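Local coordinates for protein carbohydrate binding family 6 (Clostridium thermocellum, PDB 5A8C) that probably hydrolyses alpha-L-arabinofuranosidic linkages, removing terminal arabinose from arabinose-containing polysaccharides as a family 43 glycoside hydrolase, at residues L256-H269 with Y282-V296. Sequence-based numbering, arbitrary orientation.
Sequences LPQPPDNYSNNNHH and YHNRTVAKQRGLDPV. With CA (calcium ion), chain B.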
# COMPACT_ATOMS: atom_id res chain seq x y z
N LEU A 256 5.04 13.16 1.10
CA LEU A 256 3.98 13.41 2.08
C LEU A 256 4.60 13.48 3.46
O LEU A 256 5.26 12.53 3.87
CB LEU A 256 2.92 12.33 2.04
CG LEU A 256 1.66 12.62 2.86
CD1 LEU A 256 0.77 13.66 2.20
CD2 LEU A 256 0.90 11.32 3.09
N PRO A 257 4.50 14.60 4.15
CA PRO A 257 4.96 14.67 5.54
C PRO A 257 3.98 13.92 6.46
O PRO A 257 3.10 13.22 5.98
CB PRO A 257 4.97 16.18 5.80
CG PRO A 257 3.78 16.65 5.06
CD PRO A 257 3.71 15.82 3.81
N GLN A 258 4.16 14.06 7.77
CA GLN A 258 3.07 13.57 8.66
C GLN A 258 1.80 14.34 8.34
O GLN A 258 1.81 15.56 8.35
CB GLN A 258 3.42 13.81 10.12
CG GLN A 258 4.37 12.77 10.68
CD GLN A 258 3.68 11.48 11.03
OE1 GLN A 258 2.62 11.50 11.67
NE2 GLN A 258 4.26 10.36 10.68
N PRO A 259 0.72 13.63 8.08
CA PRO A 259 -0.58 14.33 7.91
C PRO A 259 -1.04 14.92 9.22
O PRO A 259 -0.57 14.49 10.30
CB PRO A 259 -1.52 13.22 7.48
CG PRO A 259 -0.85 12.04 7.55
CD PRO A 259 0.56 12.18 7.95
N PRO A 260 -2.00 15.82 9.19
CA PRO A 260 -2.63 16.26 10.45
C PRO A 260 -3.30 15.11 11.17
O PRO A 260 -3.70 14.09 10.58
CB PRO A 260 -3.65 17.32 9.99
CG PRO A 260 -3.93 16.93 8.59
CD PRO A 260 -2.65 16.38 8.01
N ASP A 261 -3.43 15.28 12.48
CA ASP A 261 -4.15 14.32 13.30
C ASP A 261 -3.62 12.91 13.16
O ASP A 261 -4.40 11.95 13.06
CB ASP A 261 -5.66 14.38 13.04
CG ASP A 261 -6.32 15.71 13.34
OD1 ASP A 261 -5.70 16.54 14.06
OD2 ASP A 261 -7.46 15.91 12.90
N ASN A 262 -2.29 12.77 13.20
CA ASN A 262 -1.67 11.48 13.06
C ASN A 262 -0.85 11.02 14.23
O ASN A 262 -0.27 9.91 14.18
CB ASN A 262 -0.90 11.35 11.75
CG ASN A 262 -0.72 9.92 11.34
OD1 ASN A 262 -1.71 9.16 11.28
ND2 ASN A 262 0.48 9.52 11.02
N TYR A 263 -0.71 11.83 15.29
CA TYR A 263 -0.13 11.36 16.55
C TYR A 263 1.30 10.83 16.39
O TYR A 263 1.73 9.96 17.13
CB TYR A 263 -1.02 10.34 17.24
CG TYR A 263 -2.39 10.87 17.60
CD1 TYR A 263 -3.43 10.84 16.70
CD2 TYR A 263 -2.64 11.39 18.86
CE1 TYR A 263 -4.71 11.30 17.03
CE2 TYR A 263 -3.89 11.88 19.20
CZ TYR A 263 -4.92 11.78 18.29
OH TYR A 263 -6.19 12.20 18.62
N SER A 264 2.04 11.42 15.44
CA SER A 264 3.45 11.03 15.21
C SER A 264 3.62 9.54 15.00
O SER A 264 4.63 8.95 15.33
CB SER A 264 4.36 11.52 16.33
OG SER A 264 4.25 12.94 16.43
N ASN A 265 2.61 8.92 14.36
CA ASN A 265 2.61 7.48 14.16
C ASN A 265 2.81 7.12 12.69
O ASN A 265 3.28 7.93 11.90
CB ASN A 265 1.38 6.87 14.82
CG ASN A 265 1.67 5.45 15.37
OD1 ASN A 265 1.99 4.48 14.61
ND2 ASN A 265 1.51 5.29 16.65
N ASN A 266 2.49 5.89 12.32
CA ASN A 266 2.83 5.43 11.00
C ASN A 266 2.07 6.15 9.89
O ASN A 266 1.00 6.76 10.08
CB ASN A 266 2.76 3.91 10.88
CG ASN A 266 1.45 3.32 11.32
OD1 ASN A 266 0.38 3.94 11.17
ND2 ASN A 266 1.52 2.15 11.93
N ASN A 267 2.65 6.06 8.70
CA ASN A 267 2.30 6.85 7.52
C ASN A 267 2.40 5.90 6.33
O ASN A 267 3.45 5.25 6.20
CB ASN A 267 3.30 8.02 7.44
CG ASN A 267 2.91 9.19 6.56
OD1 ASN A 267 1.92 9.19 5.84
ND2 ASN A 267 3.74 10.24 6.65
N HIS A 268 1.34 5.71 5.54
CA HIS A 268 1.35 4.69 4.49
C HIS A 268 0.49 5.17 3.34
O HIS A 268 -0.59 5.69 3.54
CB HIS A 268 0.78 3.39 5.05
CG HIS A 268 1.10 2.15 4.23
ND1 HIS A 268 1.83 1.12 4.77
CD2 HIS A 268 0.79 1.76 2.96
CE1 HIS A 268 1.94 0.17 3.83
NE2 HIS A 268 1.35 0.54 2.73
N HIS A 269 0.97 5.00 2.13
CA HIS A 269 0.37 5.64 0.96
C HIS A 269 0.28 4.74 -0.27
O HIS A 269 0.94 3.68 -0.38
CB HIS A 269 1.36 6.81 0.58
CG HIS A 269 2.62 6.28 -0.02
ND1 HIS A 269 3.41 5.36 0.63
CD2 HIS A 269 3.06 6.37 -1.31
CE1 HIS A 269 4.32 4.93 -0.25
NE2 HIS A 269 4.17 5.57 -1.42
N TYR A 282 -3.71 7.90 1.50
CA TYR A 282 -2.89 7.71 2.71
C TYR A 282 -3.79 7.51 3.87
O TYR A 282 -5.03 7.30 3.70
CB TYR A 282 -1.87 8.85 2.86
CG TYR A 282 -2.48 10.22 3.00
CD1 TYR A 282 -2.86 10.96 1.89
CD2 TYR A 282 -2.62 10.80 4.25
CE1 TYR A 282 -3.40 12.24 2.02
CE2 TYR A 282 -3.14 12.08 4.37
CZ TYR A 282 -3.48 12.80 3.26
OH TYR A 282 -3.96 14.08 3.44
N HIS A 283 -3.30 7.59 5.09
CA HIS A 283 -4.16 7.52 6.27
C HIS A 283 -3.76 8.54 7.31
O HIS A 283 -2.62 9.03 7.39
CB HIS A 283 -4.23 6.08 6.89
CG HIS A 283 -2.96 5.57 7.47
ND1 HIS A 283 -2.42 4.37 7.08
CD2 HIS A 283 -2.19 6.08 8.48
CE1 HIS A 283 -1.35 4.20 7.79
NE2 HIS A 283 -1.16 5.20 8.64
N ASN A 284 -4.73 8.86 8.18
CA ASN A 284 -4.45 9.58 9.40
C ASN A 284 -5.36 9.05 10.48
O ASN A 284 -5.86 7.92 10.38
CB ASN A 284 -4.48 11.11 9.22
CG ASN A 284 -5.85 11.71 9.04
OD1 ASN A 284 -6.84 11.00 8.97
ND2 ASN A 284 -5.88 13.03 8.95
N ARG A 285 -5.50 9.80 11.57
CA ARG A 285 -6.27 9.36 12.75
C ARG A 285 -7.30 10.40 13.17
O ARG A 285 -7.61 10.53 14.33
CB ARG A 285 -5.31 8.95 13.86
CG ARG A 285 -4.51 7.70 13.49
CD ARG A 285 -3.13 7.65 14.16
NE ARG A 285 -2.57 6.32 14.13
CZ ARG A 285 -1.64 5.85 13.29
NH1 ARG A 285 -1.16 6.56 12.27
NH2 ARG A 285 -1.18 4.64 13.50
N THR A 286 -7.86 11.13 12.17
CA THR A 286 -8.80 12.18 12.48
C THR A 286 -10.12 11.65 13.00
O THR A 286 -10.77 12.31 13.85
CB THR A 286 -8.97 13.14 11.32
OG1 THR A 286 -9.47 14.39 11.83
CG2 THR A 286 -9.83 12.63 10.26
N VAL A 287 -10.63 10.53 12.50
CA VAL A 287 -11.87 9.97 13.00
C VAL A 287 -11.76 9.60 14.46
O VAL A 287 -12.61 9.96 15.30
CB VAL A 287 -12.38 8.81 12.12
CG1 VAL A 287 -13.64 8.16 12.74
CG2 VAL A 287 -12.62 9.26 10.69
N ALA A 288 -10.70 8.87 14.78
CA ALA A 288 -10.44 8.54 16.19
C ALA A 288 -10.31 9.80 17.03
O ALA A 288 -10.87 9.87 18.14
CB ALA A 288 -9.20 7.69 16.28
N LYS A 289 -9.59 10.81 16.55
CA LYS A 289 -9.43 12.04 17.33
C LYS A 289 -10.78 12.68 17.61
O LYS A 289 -11.08 13.06 18.76
CB LYS A 289 -8.55 13.03 16.55
CG LYS A 289 -8.36 14.34 17.29
CD LYS A 289 -7.45 15.28 16.58
CE LYS A 289 -7.31 16.64 17.24
NZ LYS A 289 -8.55 17.46 17.20
N GLN A 290 -11.62 12.81 16.61
CA GLN A 290 -12.90 13.47 16.82
C GLN A 290 -13.75 12.71 17.81
O GLN A 290 -14.49 13.34 18.55
CB GLN A 290 -13.60 13.55 15.49
CG GLN A 290 -13.00 14.47 14.43
CD GLN A 290 -11.94 15.43 14.92
OE1 GLN A 290 -10.77 15.31 14.53
NE2 GLN A 290 -12.34 16.42 15.76
N ARG A 291 -13.66 11.39 17.86
CA ARG A 291 -14.46 10.57 18.74
C ARG A 291 -13.79 10.31 20.09
O ARG A 291 -14.37 9.65 20.93
CB ARG A 291 -14.82 9.26 18.04
CG ARG A 291 -15.63 9.45 16.81
CD ARG A 291 -15.92 8.18 16.08
NE ARG A 291 -16.61 8.48 14.86
CZ ARG A 291 -17.10 7.59 14.02
NH1 ARG A 291 -16.99 6.29 14.22
NH2 ARG A 291 -17.64 8.05 12.89
N GLY A 292 -12.60 10.85 20.32
CA GLY A 292 -11.90 10.66 21.57
C GLY A 292 -11.39 9.25 21.77
O GLY A 292 -11.23 8.84 22.91
N LEU A 293 -11.19 8.52 20.69
CA LEU A 293 -10.83 7.10 20.74
C LEU A 293 -9.33 6.91 20.67
O LEU A 293 -8.59 7.84 20.30
CB LEU A 293 -11.49 6.37 19.60
CG LEU A 293 -13.01 6.47 19.56
CD1 LEU A 293 -13.47 5.82 18.29
CD2 LEU A 293 -13.69 5.87 20.77
N ASP A 294 -8.86 5.72 21.01
CA ASP A 294 -7.44 5.43 20.97
C ASP A 294 -6.96 5.42 19.52
O ASP A 294 -7.42 4.59 18.74
CB ASP A 294 -7.16 4.11 21.63
CG ASP A 294 -5.67 3.80 21.73
OD1 ASP A 294 -4.82 4.43 21.04
OD2 ASP A 294 -5.38 2.93 22.58
N PRO A 295 -6.07 6.34 19.11
CA PRO A 295 -5.79 6.47 17.67
C PRO A 295 -4.75 5.50 17.16
O PRO A 295 -4.57 5.41 15.95
CB PRO A 295 -5.25 7.88 17.59
CG PRO A 295 -4.54 8.08 18.88
CD PRO A 295 -5.40 7.39 19.90
N VAL A 296 -4.03 4.75 18.01
CA VAL A 296 -2.86 4.03 17.52
C VAL A 296 -3.20 3.05 16.42
O VAL A 296 -2.48 2.95 15.42
CB VAL A 296 -2.07 3.37 18.67
CG1 VAL A 296 -0.91 2.52 18.15
CG2 VAL A 296 -1.56 4.41 19.61
CA CA B . 1.32 -0.43 0.43
O HOH W 1 -8.99 17.71 14.28
O HOH W 2 -8.08 10.48 20.47
O HOH W 3 -0.54 1.55 13.95
O HOH W 4 -0.50 7.93 6.03
O HOH W 5 2.72 1.57 -0.00
O HOH W 6 1.51 -2.82 1.02
O HOH W 7 -0.90 -1.02 1.22
O HOH W 8 3.65 -1.18 0.35
O HOH W 9 1.29 -1.35 -1.76
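Arg285 turns CG away from its own carbonyl carbon (chi1 -66°) and runs extended to NE, while Asn266 holds CG between its backbone N and carbonyl carbon (chi1 54°); together these rotations bring the amide oxygen to the guanidinium. In this five-bladed beta-propeller, the loop joining strand 250-256 to strand 270-274 is thereby fixed against the end of strand 277-284 and helix 286-291. Arg285 NH2 donates a hydrogen bond to Asn266 OD1 at 2.9 Å, and both terminal nitrogens reach that oxygen from the same face of the amide. Asn262 OD1 sits in the guanidinium plane, 2.8 Å from Arg285 NH1 (159° at the hydrogen), and Asn265 CB lies over the centre of one face. Asn266 O collects three donors: Arg285 NH1 near its carbonyl plane, and Asn262 ND2 and His283 NE2 from well out of it. Farther along, Tyr263 lays its ring on Pro295, whose CG stands 3.5 Å from the ring centroid in a CH-pi contact. At the other end, His268 NE2 binds calcium at 2.5 Å, five waters and one further atom completing the site, and its ND1 hydrogen-bonds a Tris molecule, probably from the crystallisation liquor. At the first residue of the helix, Thr286 OG1 donates to the anti lone pair of Asp261 OD2 across 2.7 Å.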